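Local coordinates for protein phosphotriesterase, putative (Deinococcus radiodurans, PDB 4J35) that probably hydrolyses lactones with two divalent metal ions and, as a weak promiscuous lactonase, served as template for engineering organophosphate hydrolysis, at residues Ala53-Ala58 and His288-Ser293; Asp295-Leu300 and Gln312-Asn317; Thr248-Glu253 and Asp257-Ser262; Gly207-Ala212 and Gly236-Ala241. The protein carries 7 engineered substitutions. All coordinates share one frame; numbering follows the deposited sequence.

Interaction 1: residues Ala53-Ala58 and His288-Ser293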
loop_
_atom_site.group_PDB
_atom_site.type_symbol
_atom_site.label_atom_id
_atom_site.label_comp_id
_atom_site.label_asym_id
_atom_site.label_seq_id
_atom_site.Cartn_x
_atom_site.Cartn_y
_atom_site.Cartn_z
ATOM N N ALA A 53 1.167 0.872 -16.867
ATOM C CA ALA A 53 2.574 0.752 -16.531
ATOM C C ALA A 53 3.421 1.587 -17.486
ATOM O O ALA A 53 4.408 2.204 -17.101
ATOM C CB ALA A 53 3.028 -0.691 -16.587
ATOM N N ARG A 54 3.075 1.576 -18.763
ATOM C CA ARG A 54 3.855 2.373 -19.695
ATOM C C ARG A 54 3.745 3.851 -19.414
ATOM O O ARG A 54 4.724 4.579 -19.571
ATOM C CB ARG A 54 3.420 2.088 -21.133
ATOM C CG ARG A 54 3.879 0.766 -21.577
ATOM C CD ARG A 54 3.440 0.402 -23.006
ATOM N NE ARG A 54 3.705 -1.014 -23.249
ATOM C CZ ARG A 54 4.904 -1.579 -23.149
ATOM N NH1 ARG A 54 5.964 -0.852 -22.837
ATOM N NH2 ARG A 54 5.058 -2.875 -23.361
ATOM N N ALA A 55 2.552 4.308 -19.058
ATOM C CA ALA A 55 2.365 5.705 -18.732
ATOM C C ALA A 55 3.204 6.109 -17.502
ATOM O O ALA A 55 3.688 7.237 -17.392
ATOM C CB ALA A 55 0.911 5.989 -18.488
ATOM N N LEU A 56 3.367 5.190 -16.572
ATOM C CA LEU A 56 4.152 5.481 -15.383
ATOM C C LEU A 56 5.617 5.550 -15.726
ATOM O O LEU A 56 6.319 6.477 -15.338
ATOM C CB LEU A 56 3.896 4.410 -14.297
ATOM C CG LEU A 56 2.535 4.508 -13.624
ATOM C CD1 LEU A 56 2.223 3.265 -12.711
ATOM C CD2 LEU A 56 2.470 5.781 -12.790
ATOM N N LEU A 57 6.103 4.566 -16.464
ATOM C CA LEU A 57 7.475 4.599 -16.902
ATOM C C LEU A 57 7.787 5.900 -17.677
ATOM O O LEU A 57 8.861 6.490 -17.526
ATOM C CB LEU A 57 7.788 3.377 -17.751
ATOM C CG LEU A 57 7.865 2.042 -17.024
ATOM C CD1 LEU A 57 7.750 0.923 -18.032
ATOM C CD2 LEU A 57 9.183 1.937 -16.272
ATOM N N ALA A 58 6.838 6.365 -18.480
ATOM C CA ALA A 58 7.008 7.633 -19.190
ATOM C C ALA A 58 7.219 8.781 -18.206
ATOM O O ALA A 58 7.837 9.789 -18.531
ATOM C CB ALA A 58 5.791 7.922 -20.093
ATOM N N HIS A 288 -6.146 8.073 -9.899
ATOM C CA HIS A 288 -5.467 7.209 -10.847
ATOM C C HIS A 288 -3.997 7.484 -10.777
ATOM O O HIS A 288 -3.573 8.526 -10.294
ATOM C CB HIS A 288 -5.995 7.514 -12.284
ATOM C CG HIS A 288 -5.677 8.898 -12.742
ATOM N ND1 HIS A 288 -4.451 9.241 -13.264
ATOM C CD2 HIS A 288 -6.409 10.036 -12.716
ATOM C CE1 HIS A 288 -4.453 10.528 -13.572
ATOM N NE2 HIS A 288 -5.629 11.033 -13.236
ATOM N N PRO A 289 -3.173 6.536 -11.210
ATOM C CA PRO A 289 -1.761 6.633 -10.793
ATOM C C PRO A 289 -0.859 7.659 -11.486
ATOM O O PRO A 289 0.336 7.696 -11.221
ATOM C CB PRO A 289 -1.231 5.230 -11.065
ATOM C CG PRO A 289 -2.143 4.697 -12.126
ATOM C CD PRO A 289 -3.487 5.224 -11.783
ATOM N N LEU A 290 -1.399 8.484 -12.378
ATOM C CA LEU A 290 -0.602 9.521 -13.010
ATOM C C LEU A 290 -0.772 10.886 -12.343
ATOM O O LEU A 290 -0.129 11.873 -12.734
ATOM C CB LEU A 290 -1.061 9.649 -14.514
ATOM C CG LEU A 290 -1.218 8.301 -15.206
ATOM C CD1 LEU A 290 -1.743 8.500 -16.671
ATOM C CD2 LEU A 290 0.078 7.564 -15.270
ATOM N N HIS A 291 -1.714 10.969 -11.416
ATOM C CA HIS A 291 -2.093 12.211 -10.757
ATOM C C HIS A 291 -0.937 12.826 -9.951
ATOM O O HIS A 291 -0.728 14.039 -9.977
ATOM C CB HIS A 291 -3.311 11.924 -9.887
ATOM C CG HIS A 291 -3.732 13.045 -8.989
ATOM N ND1 HIS A 291 -3.877 14.343 -9.421
ATOM C CD2 HIS A 291 -4.084 13.046 -7.685
ATOM C CE1 HIS A 291 -4.294 15.098 -8.423
ATOM N NE2 HIS A 291 -4.418 14.335 -7.352
ATOM N N ILE A 292 -0.091 12.004 -9.341
ATOM C CA ILE A 292 0.905 12.574 -8.445
ATOM C C ILE A 292 1.967 13.237 -9.329
ATOM O O ILE A 292 2.296 14.407 -9.165
ATOM C CB ILE A 292 1.523 11.550 -7.499
ATOM C CG1 ILE A 292 0.590 11.406 -6.309
ATOM C CG2 ILE A 292 2.907 12.017 -7.083
ATOM C CD1 ILE A 292 0.915 10.197 -5.399
ATOM N N SER A 293 2.419 12.493 -10.335
ATOM C CA SER A 293 3.333 13.031 -11.330
ATOM C C SER A 293 2.819 14.294 -12.038
ATOM O O SER A 293 3.560 15.281 -12.145
ATOM C CB SER A 293 3.690 11.968 -12.354
ATOM O OG SER A 293 4.251 10.826 -11.736
#
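Ala55 and Leu56, near the C-terminal end of helix 42-58, meet Pro289 and Leu290, in the turn leading into helix 291-303, in a contact where two leucine side chains cross obliquely. They touch through one methyl each, Leu56 CD2 lying 3.9 Å from Leu290 CD2. Neither CB is aimed squarely at the other segment; the branched ends make the reach. In Leu290 the first torsion, chi1 -45°, sets CG beside the backbone N, and the fork then spreads over Ala55, whose CB sits 3.7 Å from Leu290 CD2 and 4.1 Å from Leu290 CD1. Leu56 CD2 is also 4.1 Å from Pro289 CB and 3.3 Å from Pro289 O, the latter a close carbon-oxygen approach rather than a hydrogen bond. Behind this surface, His288 ND1 accepts from Leu290 N at 3.3 Å with the donor tilted 31° from the ring plane. Leu56 and Pro289 both continue onto Trp267 of strand 266-269. The contact thus joins an early helix of the TIM barrel to a late turn, with Pro289 about 9 Å from the side chains of the metal ligands His23 and Asp264. No hydrogen bond joins the two segments. Cohesion is therefore that of aliphatic groups fitted together, and the bonds that hold the turn, Leu290 N to His288 ND1 and His291 N to His288 O, lie within 288-293.

Interaction 2: residues Asp295-Leu300 and Gln312-Asn317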
loop_
_atom_site.group_PDB
_atom_site.type_symbol
_atom_site.label_atom_id
_atom_site.label_comp_id
_atom_site.label_asym_id
_atom_site.label_seq_id
_atom_site.Cartn_x
_atom_site.Cartn_y
_atom_site.Cartn_z
ATOM N N ASP A 295 0.046 16.393 -11.428
ATOM C CA ASP A 295 -0.669 17.461 -10.725
ATOM C C ASP A 295 0.006 17.802 -9.379
ATOM O O ASP A 295 0.144 18.967 -9.007
ATOM C CB ASP A 295 -2.087 17.060 -10.406
ATOM C CG ASP A 295 -2.902 16.748 -11.654
ATOM O OD1 ASP A 295 -2.811 17.565 -12.593
ATOM O OD2 ASP A 295 -3.568 15.696 -11.641
ATOM N N ILE A 296 0.415 16.773 -8.659
ATOM C CA ILE A 296 0.849 16.985 -7.266
ATOM C C ILE A 296 2.258 17.513 -7.164
ATOM O O ILE A 296 2.486 18.554 -6.547
ATOM C CB ILE A 296 0.729 15.685 -6.449
ATOM C CG1 ILE A 296 -0.718 15.184 -6.460
ATOM C CG2 ILE A 296 1.268 15.899 -5.024
ATOM C CD1 ILE A 296 -1.723 16.165 -5.880
ATOM N N LEU A 297 3.229 16.792 -7.699
ATOM C CA LEU A 297 4.610 17.226 -7.548
ATOM C C LEU A 297 4.859 18.661 -8.043
ATOM O O LEU A 297 5.580 19.441 -7.430
ATOM C CB LEU A 297 5.571 16.226 -8.212
ATOM C CG LEU A 297 5.473 14.776 -7.723
ATOM C CD1 LEU A 297 6.580 13.921 -8.337
ATOM C CD2 LEU A 297 5.493 14.659 -6.170
ATOM N N PRO A 298 4.260 19.033 -9.186
ATOM C CA PRO A 298 4.508 20.383 -9.684
ATOM C C PRO A 298 3.843 21.368 -8.758
ATOM O O PRO A 298 4.278 22.505 -8.600
ATOM C CB PRO A 298 3.789 20.393 -11.075
ATOM C CG PRO A 298 3.754 18.979 -11.488
ATOM C CD PRO A 298 3.587 18.169 -10.171
ATOM N N ASP A 299 2.754 20.938 -8.140
ATOM C CA ASP A 299 2.063 21.859 -7.264
ATOM C C ASP A 299 2.926 22.055 -5.968
ATOM O O ASP A 299 3.013 23.149 -5.461
ATOM C CB ASP A 299 0.674 21.363 -6.924
ATOM C CG ASP A 299 -0.116 22.386 -6.165
ATOM O OD1 ASP A 299 -0.414 23.443 -6.746
ATOM O OD2 ASP A 299 -0.422 22.148 -4.983
ATOM N N LEU A 300 3.591 21.012 -5.504
ATOM C CA LEU A 300 4.471 21.170 -4.323
ATOM C C LEU A 300 5.652 22.102 -4.657
ATOM O O LEU A 300 5.980 22.994 -3.880
ATOM C CB LEU A 300 4.983 19.818 -3.847
ATOM C CG LEU A 300 3.915 18.893 -3.265
ATOM C CD1 LEU A 300 4.512 17.525 -3.007
ATOM C CD2 LEU A 300 3.333 19.490 -1.978
ATOM N N GLN A 312 13.388 13.218 -2.242
ATOM C CA GLN A 312 13.529 12.447 -1.002
ATOM C C GLN A 312 12.272 11.596 -0.747
ATOM O O GLN A 312 12.364 10.433 -0.338
ATOM C CB GLN A 312 13.735 13.370 0.176
ATOM C CG GLN A 312 14.044 12.617 1.519
ATOM C CD GLN A 312 15.381 11.880 1.493
ATOM O OE1 GLN A 312 16.434 12.478 1.242
ATOM N NE2 GLN A 312 15.345 10.577 1.743
ATOM N N MET A 313 11.104 12.198 -0.950
ATOM C CA MET A 313 9.845 11.479 -0.746
ATOM C C MET A 313 9.693 10.377 -1.763
ATOM O O MET A 313 9.208 9.289 -1.449
ATOM C CB MET A 313 8.635 12.424 -0.817
ATOM C CG MET A 313 8.589 13.424 0.288
ATOM S SD MET A 313 7.144 14.471 0.424
ATOM C CE MET A 313 7.467 15.610 -0.982
ATOM N N THR A 314 10.015 10.678 -3.040
ATOM C CA THR A 314 9.651 9.764 -4.119
ATOM C C THR A 314 10.729 8.764 -4.501
ATOM O O THR A 314 10.427 7.764 -5.117
ATOM C CB THR A 314 9.253 10.565 -5.402
ATOM O OG1 THR A 314 10.351 11.394 -5.793
ATOM C CG2 THR A 314 8.057 11.430 -5.090
ATOM N N VAL A 315 11.983 9.007 -4.111
ATOM C CA VAL A 315 13.073 8.093 -4.476
ATOM C C VAL A 315 13.902 7.667 -3.233
ATOM O O VAL A 315 14.125 6.476 -3.030
ATOM C CB VAL A 315 14.044 8.741 -5.510
ATOM C CG1 VAL A 315 15.167 7.776 -5.884
ATOM C CG2 VAL A 315 13.274 9.195 -6.795
ATOM N N GLY A 316 14.336 8.652 -2.460
ATOM C CA GLY A 316 15.188 8.404 -1.298
ATOM C C GLY A 316 14.491 7.508 -0.288
ATOM O O GLY A 316 15.047 6.505 0.147
ATOM N N ASN A 317 13.275 7.870 0.091
ATOM C CA ASN A 317 12.558 7.098 1.106
ATOM C C ASN A 317 12.227 5.674 0.678
ATOM O O ASN A 317 12.447 4.731 1.429
ATOM C CB ASN A 317 11.321 7.840 1.590
ATOM C CG ASN A 317 11.660 9.144 2.246
ATOM O OD1 ASN A 317 12.836 9.406 2.586
ATOM N ND2 ASN A 317 10.646 9.952 2.517
#
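Leu300 and Met313 form the inner half of this contact between two consecutive C-terminal helices of the TIM-barrel chain, 291-303 and 307-322, away from the metal site. They reach toward each other tip to tip until Leu300 CD1 and Met313 CE stand 4.1 Å apart. The methionine chain runs out from its helix and then bends at its last torsion (chi3 -74°), which carries the terminal methyl to the leucine. Both residues are buried among apolar neighbours: Leu300 rests on Leu247 and Met313 on Leu251 of helix 240-251, with Leu259 and Leu261 of strand 259-261 also against the methionine. The outer half, about a turn back on 295-300 and at the next residue on 312-317, is looser. There the two partners remain partly exposed, and Leu297 CD2 approaches Thr314 CG2 no closer than 4.3 Å. The threonine methyl faces Leu297, while OG1 is bonded to Val310 O in its own helix. Segment 312-317 contains a pi turn, closed by Asn317 N to Gln312 O at 2.8 Å and bridged by a nearly straight side-chain bond, 171° at the hydrogen, from Gln312 NE2 to Asn317 OD1 at 2.9 Å; Asn317 ND2 bonds Leu259 O and Ala256 O. No hydrogen bond joins the two segments, so the pairing rests on modest van der Waals contact, methyl against methyl, with its inner pair buried.

Interaction 3: residues Thr248-Glu253 and Asp257-Ser262; sequences TTLLGE and DRLLLS
Leu250 is the first residue of 248-253 to meet Leu259, the one side chain of 257-262 that receives both partners. It lies on the strand-facing side of helix 240-251 and sends CD1 to within 4.0 Å of Leu259 CD2, while Leu250 CB stays 4.2 Å from Leu259 CD1. Leu251 comes next, approaching from the neighbouring flank of the helix. Its chi1 of -74° lays CG beside the backbone N, which brings the branch point and one methyl over the strand residue: Leu251 CD2 is 3.7 Å and Leu251 CG 3.9 Å from Leu259 CD1. The fork of Leu259 is thereby shared: CD2 meets Leu250, and CD1 lies chiefly on Leu251 while also nearing Leu250 CB, with all three leucines buried. Past this point the chain turns away, and Glu253 forms a salt bridge with Arg215 of helix 211-218. Leu250 also touches Phe226 and Leu259 touches Ile224, both on strand 223-226, which lies parallel to strand 259-261. Strand 223-226, helix 240-251 and strand 259-261 make up a beta-alpha-beta unit, and leucines wedged between its helix and its second strand form part of the outer hydrophobic layer of a TIM barrel.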
loop_
_atom_site.group_PDB
_atom_site.type_symbol
_atom_site.label_atom_id
_atom_site.label_comp_id
_atom_site.label_asym_id
_atom_site.label_seq_id
_atom_site.Cartn_x
_atom_site.Cartn_y
_atom_site.Cartn_z
ATOM N N THR A 248 2.553 20.209 3.530
ATOM C CA THR A 248 3.502 21.318 3.437
ATOM C C THR A 248 3.957 21.710 4.853
ATOM O O THR A 248 5.116 22.040 5.065
ATOM C CB THR A 248 2.952 22.532 2.656
ATOM O OG1 THR A 248 1.704 22.972 3.209
ATOM C CG2 THR A 248 2.742 22.138 1.209
ATOM N N THR A 249 3.021 21.669 5.793
ATOM C CA THR A 249 3.313 21.880 7.200
ATOM C C THR A 249 4.385 20.922 7.698
ATOM O O THR A 249 5.319 21.322 8.425
ATOM C CB THR A 249 2.058 21.652 8.032
ATOM O OG1 THR A 249 1.071 22.616 7.660
ATOM C CG2 THR A 249 2.348 21.756 9.530
ATOM N N LEU A 250 4.239 19.647 7.349
ATOM C CA LEU A 250 5.122 18.607 7.892
ATOM C C LEU A 250 6.480 18.703 7.221
ATOM O O LEU A 250 7.515 18.555 7.844
ATOM C CB LEU A 250 4.525 17.212 7.700
ATOM C CG LEU A 250 3.272 16.886 8.508
ATOM C CD1 LEU A 250 2.728 15.557 8.118
ATOM C CD2 LEU A 250 3.656 16.814 10.025
ATOM N N LEU A 251 6.486 19.006 5.929
ATOM C CA LEU A 251 7.739 19.232 5.221
ATOM C C LEU A 251 8.542 20.378 5.833
ATOM O O LEU A 251 9.776 20.326 5.886
ATOM C CB LEU A 251 7.419 19.545 3.731
ATOM C CG LEU A 251 6.980 18.324 2.919
ATOM C CD1 LEU A 251 6.327 18.742 1.521
ATOM C CD2 LEU A 251 8.179 17.437 2.678
ATOM N N GLY A 252 7.805 21.382 6.300
ATOM C CA GLY A 252 8.356 22.596 6.844
ATOM C C GLY A 252 8.922 22.341 8.238
ATOM O O GLY A 252 9.598 23.193 8.790
ATOM N N GLU A 253 8.631 21.170 8.783
ATOM C CA GLU A 253 9.097 20.771 10.105
ATOM C C GLU A 253 10.173 19.696 9.959
ATOM O O GLU A 253 10.519 19.034 10.924
ATOM C CB GLU A 253 7.933 20.293 10.960
ATOM C CG GLU A 253 6.861 21.358 11.281
ATOM C CD GLU A 253 5.602 20.759 11.882
ATOM O OE1 GLU A 253 5.485 19.515 11.867
ATOM O OE2 GLU A 253 4.722 21.507 12.374
ATOM N N ASP A 257 12.109 13.134 5.134
ATOM C CA ASP A 257 12.650 11.786 4.966
ATOM C C ASP A 257 11.763 10.721 5.650
ATOM O O ASP A 257 12.135 9.564 5.698
ATOM C CB ASP A 257 14.117 11.655 5.407
ATOM C CG ASP A 257 14.316 11.979 6.857
ATOM O OD1 ASP A 257 13.344 12.500 7.451
ATOM O OD2 ASP A 257 15.434 11.740 7.393
ATOM N N ARG A 258 10.600 11.122 6.148
ATOM C CA ARG A 258 9.622 10.161 6.655
ATOM C C ARG A 258 8.237 10.217 5.990
ATOM O O ARG A 258 7.299 9.589 6.479
ATOM C CB ARG A 258 9.442 10.355 8.152
ATOM C CG ARG A 258 10.779 10.303 8.900
ATOM C CD ARG A 258 11.302 8.886 8.997
ATOM N NE ARG A 258 12.753 8.841 9.203
ATOM C CZ ARG A 258 13.357 8.843 10.390
ATOM N NH1 ARG A 258 12.653 8.874 11.517
ATOM N NH2 ARG A 258 14.681 8.806 10.453
ATOM N N LEU A 259 8.126 10.959 4.873
ATOM C CA LEU A 259 6.844 11.120 4.186
ATOM C C LEU A 259 6.882 10.461 2.814
ATOM O O LEU A 259 7.865 10.632 2.072
ATOM C CB LEU A 259 6.524 12.607 3.969
ATOM C CG LEU A 259 6.490 13.497 5.221
ATOM C CD1 LEU A 259 6.483 14.952 4.810
ATOM C CD2 LEU A 259 5.273 13.170 6.112
ATOM N N LEU A 260 5.824 9.716 2.487
ATOM C CA LEU A 260 5.716 9.098 1.173
ATOM C C LEU A 260 4.365 9.411 0.542
ATOM O O LEU A 260 3.438 9.828 1.214
ATOM C CB LEU A 260 5.930 7.587 1.263
ATOM C CG LEU A 260 7.372 7.215 1.601
ATOM C CD1 LEU A 260 7.543 7.011 3.133
ATOM C CD2 LEU A 260 7.788 5.982 0.830
ATOM N N LEU A 261 4.277 9.192 -0.766
ATOM C CA LEU A 261 3.134 9.680 -1.567
ATOM C C LEU A 261 2.624 8.599 -2.520
ATOM O O LEU A 261 3.404 7.986 -3.221
ATOM C CB LEU A 261 3.555 10.885 -2.409
ATOM C CG LEU A 261 4.185 12.084 -1.695
ATOM C CD1 LEU A 261 4.719 13.078 -2.760
ATOM C CD2 LEU A 261 3.209 12.785 -0.773
ATOM N N SER A 262 1.316 8.345 -2.518
ATOM C CA SER A 262 0.733 7.379 -3.470
ATOM C C SER A 262 -0.742 7.646 -3.682
ATOM O O SER A 262 -1.277 8.593 -3.104
ATOM C CB SER A 262 0.939 5.956 -3.016
ATOM O OG SER A 262 1.518 5.211 -4.051
#

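Interaction 4: residues Gly207-Ala212 and Gly236-Ala241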
loop_
_atom_site.group_PDB
_atom_site.type_symbol
_atom_site.label_atom_id
_atom_site.label_comp_id
_atom_site.label_asym_id
_atom_site.label_seq_id
_atom_site.Cartn_x
_atom_site.Cartn_y
_atom_site.Cartn_z
ATOM N N GLY A 207 -5.771 10.463 5.438
ATOM C CA GLY A 207 -7.164 10.414 5.847
ATOM C C GLY A 207 -7.483 11.276 7.061
ATOM O O GLY A 207 -8.648 11.428 7.420
ATOM N N ASN A 208 -6.459 11.827 7.704
ATOM C CA ASN A 208 -6.672 12.701 8.848
ATOM C C ASN A 208 -6.049 14.064 8.545
ATOM O O ASN A 208 -4.939 14.148 8.012
ATOM C CB ASN A 208 -6.106 12.045 10.112
ATOM C CG ASN A 208 -6.495 12.784 11.389
ATOM O OD1 ASN A 208 -6.370 14.004 11.476
ATOM N ND2 ASN A 208 -6.952 12.036 12.394
ATOM N N THR A 209 -6.780 15.136 8.833
ATOM C CA THR A 209 -6.318 16.487 8.496
ATOM C C THR A 209 -5.754 17.268 9.692
ATOM O O THR A 209 -5.503 18.470 9.584
ATOM C CB THR A 209 -7.439 17.349 7.882
ATOM O OG1 THR A 209 -8.560 17.385 8.774
ATOM C CG2 THR A 209 -7.887 16.790 6.527
ATOM N N ASP A 210 -5.558 16.601 10.821
ATOM C CA ASP A 210 -4.923 17.245 11.983
ATOM C C ASP A 210 -3.468 16.844 12.035
ATOM O O ASP A 210 -3.161 15.690 12.321
ATOM C CB ASP A 210 -5.617 16.824 13.277
ATOM C CG ASP A 210 -5.124 17.595 14.508
ATOM O OD1 ASP A 210 -3.971 18.086 14.529
ATOM O OD2 ASP A 210 -5.910 17.693 15.469
ATOM N N PRO A 211 -2.557 17.798 11.774
ATOM C CA PRO A 211 -1.106 17.580 11.758
ATOM C C PRO A 211 -0.588 16.973 13.070
ATOM O O PRO A 211 0.460 16.307 13.088
ATOM C CB PRO A 211 -0.546 18.999 11.578
ATOM C CG PRO A 211 -1.647 19.781 11.025
ATOM C CD PRO A 211 -2.890 19.219 11.584
ATOM N N ALA A 212 -1.304 17.197 14.166
ATOM C CA ALA A 212 -0.840 16.685 15.468
ATOM C C ALA A 212 -0.926 15.162 15.479
ATOM O O ALA A 212 -0.137 14.496 16.140
ATOM C CB ALA A 212 -1.653 17.266 16.613
ATOM N N GLY A 236 -15.605 10.435 3.707
ATOM C CA GLY A 236 -14.787 11.074 4.716
ATOM C C GLY A 236 -13.381 11.426 4.283
ATOM O O GLY A 236 -12.664 12.076 5.045
ATOM N N THR A 237 -12.965 11.019 3.086
ATOM C CA THR A 237 -11.619 11.389 2.659
ATOM C C THR A 237 -11.557 12.890 2.459
ATOM O O THR A 237 -12.526 13.515 2.031
ATOM C CB THR A 237 -11.129 10.699 1.374
ATOM O OG1 THR A 237 -12.099 10.850 0.331
ATOM C CG2 THR A 237 -10.860 9.221 1.619
ATOM N N PRO A 238 -10.413 13.481 2.799
ATOM C CA PRO A 238 -10.228 14.909 2.550
ATOM C C PRO A 238 -10.058 15.187 1.075
ATOM O O PRO A 238 -9.919 14.263 0.273
ATOM C CB PRO A 238 -8.920 15.226 3.277
ATOM C CG PRO A 238 -8.223 13.914 3.393
ATOM C CD PRO A 238 -9.300 12.903 3.565
ATOM N N THR A 239 -10.026 16.464 0.730
ATOM C CA THR A 239 -9.658 16.871 -0.608
ATOM C C THR A 239 -8.147 16.892 -0.693
ATOM O O THR A 239 -7.452 16.901 0.332
ATOM C CB THR A 239 -10.205 18.279 -0.927
ATOM O OG1 THR A 239 -9.502 19.260 -0.151
ATOM C CG2 THR A 239 -11.697 18.351 -0.605
ATOM N N ASP A 240 -7.635 16.932 -1.916
ATOM C CA ASP A 240 -6.198 16.980 -2.130
ATOM C C ASP A 240 -5.604 18.272 -1.578
ATOM O O ASP A 240 -4.458 18.302 -1.101
ATOM C CB ASP A 240 -5.884 16.851 -3.623
ATOM C CG ASP A 240 -5.955 15.406 -4.111
ATOM O OD1 ASP A 240 -6.026 14.485 -3.256
ATOM O OD2 ASP A 240 -5.927 15.189 -5.344
ATOM N N ALA A 241 -6.395 19.333 -1.624
ATOM C CA ALA A 241 -5.939 20.624 -1.127
ATOM C C ALA A 241 -5.682 20.524 0.366
ATOM O O ALA A 241 -4.699 21.076 0.866
ATOM C CB ALA A 241 -6.954 21.715 -1.427
#
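Two strand-to-helix loops of the TIM barrel meet where Gly207 and Thr209 lie against Pro238, on the side of the fold that carries the metal site: Gly207 is about 6 Å from the side chain of the metal ligand His204 and about 11 Å from a bound cobalt ion. Pro238 serves both partners with different parts of its ring. Its CD packs 4.0 Å from Gly207 CA, whereas its CB meets the methyl of Thr209, with Thr209 CG2 to Pro238 CB at 3.8 Å. The threonine and proline side chains run alongside one another, pointing opposite ways. With OG1 at chi1 56°, Thr209 CG2 falls anti to the carbonyl carbon and faces the proline. Pro238 also touches Arg243, and Thr209 touches Glu242, both on helix 240-251. Around this small apolar meeting, which contains no hydrogen bond between the segments, local polar bonds shape the first loop. Asn208 forms an Asx turn, its OD1 accepting from Asp210 N at 2.8 Å in the carbonyl plane. Asp210 then acts as N-cap of helix 211-218, where Ala212 N donates to the anti side of Asp210 OD1 across 2.8 Å, lying 34° out of the carboxylate plane.

Along the chain the order of closure is interaction 4, then 3, then 1, which encloses both by joining helix 42-58 to the start of helix 291-303, and finally interaction 2. Helix 291-303 continues into interaction 2, whose centre lies 13 Å from that of interaction 1. Helix 240-251 enters through its N-terminal end in interaction 4 and its C-terminal end in interaction 3, with centres 14 Å apart. Interactions 2 and 3 are the closest pair, 9 Å between centres, and are tied by Asn317 ND2 to Leu259 O; His291 NE2 to Asp240 OD2 ties 1 to 4. The C-terminal helices are thus tied to strand 259-261 and to helix 240-251.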